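Local coordinates for UPF0249 protein EF_3048 (Enterococcus faecalis, PDB 2I5I), which probably removes acetyl groups from acetylated carbohydrates during oligosaccharide breakdown, as a magnesium-dependent homodimeric member of the YdjC deacetylase family, at residues I115-M118 with K119-R122. Sequence-based numbering, arbitrary orientation.
Sequences ISFM and KSGR
Phe117 O takes two bonds from Ser120: one from the hydroxyl (OG to O, 2.8 Å), tilted 20° from the carbonyl plane, the other from Ser120 N, which sits above that plane 2.9 Å from the same O. Ser120 OG in turn accepts from Arg122 N, closing an ST turn, while Gly121 N bonds to Met118 O 3.0 Å away; Gly121 turns the chain at positive phi. With the chain folded back, Arg122 O lies at the edge of the Phe117 ring, near its plane, 3.3 Å from CD1, and also receives a CA-H...O contact from Met118 (CA to O, 3.4 Å). The ring reaches it because CG stands anti to the backbone N (chi1 -176°). Here Phe117, Met118 and Ser120 are buried and closely packed. The looser, partly exposed side belongs to Lys119, whose extended chain runs back alongside Ser116 so that one water bridges NZ and Ser116 OG, a hydroxyl also bonded to Ala112 O. Phe117 packs on Ile61 and Val63 of strand 60-65 and meets Phe45 of helix 45-55, whereas Met118 and Lys119 touch Glu259 and Leu255, respectively, both of the second subunit; the turn follows helix 103-117, before strand 127-129 of the parallel sheet.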
loop_
_atom_site.group_PDB
_atom_site.type_symbol
_atom_site.label_atom_id
_atom_site.label_comp_id
_atom_site.label_asym_id
_atom_site.label_seq_id
_atom_site.Cartn_x
_atom_site.Cartn_y
_atom_site.Cartn_z
ATOM N N ILE A 115 -11.130 24.986 -0.123
ATOM C CA ILE A 115 -11.403 24.180 1.070
ATOM C C ILE A 115 -11.837 22.764 0.694
ATOM O O ILE A 115 -11.460 21.797 1.350
ATOM C CB ILE A 115 -12.469 24.851 1.934
ATOM C CG1 ILE A 115 -11.856 26.082 2.650
ATOM C CG2 ILE A 115 -13.128 23.931 2.917
ATOM C CD1 ILE A 115 -12.593 27.309 2.193
ATOM N N SER A 116 -12.602 22.665 -0.381
ATOM C CA SER A 116 -13.083 21.392 -0.888
ATOM C C SER A 116 -11.899 20.533 -1.355
ATOM O O SER A 116 -11.900 19.353 -1.033
ATOM C CB SER A 116 -14.091 21.569 -2.007
ATOM O OG SER A 116 -15.244 22.233 -1.522
ATOM N N PHE A 117 -10.950 21.112 -2.073
ATOM C CA PHE A 117 -9.742 20.381 -2.428
ATOM C C PHE A 117 -9.135 19.744 -1.181
ATOM O O PHE A 117 -8.716 18.579 -1.217
ATOM C CB PHE A 117 -8.710 21.297 -3.082
ATOM C CG PHE A 117 -7.428 20.667 -3.587
ATOM C CD1 PHE A 117 -6.355 20.302 -2.813
ATOM C CD2 PHE A 117 -7.324 20.414 -4.953
ATOM C CE1 PHE A 117 -5.219 19.679 -3.296
ATOM C CE2 PHE A 117 -6.199 19.807 -5.476
ATOM C CZ PHE A 117 -5.151 19.436 -4.661
HETATM N N MSE A 118 -9.011 20.554 -0.128
HETATM C CA MSE A 118 -8.241 20.079 1.029
HETATM C C MSE A 118 -8.979 18.987 1.796
HETATM O O MSE A 118 -8.406 18.377 2.698
HETATM C CB MSE A 118 -7.799 21.259 1.927
HETATM C CG MSE A 118 -6.684 22.032 1.220
HETATM SE SE MSE A 118 -5.960 23.465 2.076
HETATM C CE MSE A 118 -7.398 24.188 2.767
ATOM N N LYS A 119 -10.217 18.676 1.449
ATOM C CA LYS A 119 -10.912 17.497 1.982
ATOM C C LYS A 119 -10.220 16.212 1.519
ATOM O O LYS A 119 -10.422 15.145 2.110
ATOM C CB LYS A 119 -12.387 17.516 1.582
ATOM C CG LYS A 119 -13.177 18.607 2.305
ATOM C CD LYS A 119 -14.669 18.568 2.017
ATOM C CE LYS A 119 -15.257 19.963 2.185
ATOM N NZ LYS A 119 -16.708 20.001 1.857
ATOM N N SER A 120 -9.371 16.317 0.506
ATOM C CA SER A 120 -8.527 15.218 0.052
ATOM C C SER A 120 -7.418 14.877 1.038
ATOM O O SER A 120 -6.632 13.939 0.841
ATOM C CB SER A 120 -7.953 15.635 -1.303
ATOM O OG SER A 120 -6.847 16.505 -1.138
ATOM N N GLY A 121 -7.299 15.661 2.107
ATOM C CA GLY A 121 -6.217 15.618 3.060
ATOM C C GLY A 121 -4.918 16.255 2.620
ATOM O O GLY A 121 -3.905 16.197 3.332
ATOM N N ARG A 122 -4.888 16.891 1.480
ATOM C CA ARG A 122 -3.726 17.455 0.838
ATOM C C ARG A 122 -3.954 18.946 0.522
ATOM O O ARG A 122 -5.033 19.335 0.109
ATOM C CB ARG A 122 -3.364 16.806 -0.485
ATOM C CG ARG A 122 -2.298 15.740 -0.569
ATOM C CD ARG A 122 -2.357 15.121 -1.966
ATOM N NE ARG A 122 -1.307 15.596 -2.862
ATOM C CZ ARG A 122 -0.848 14.964 -3.933
ATOM N NH1 ARG A 122 -1.341 13.781 -4.292
ATOM N NH2 ARG A 122 0.124 15.501 -4.673
HETATM O O HOH W 1 -16.910 20.413 -0.600
#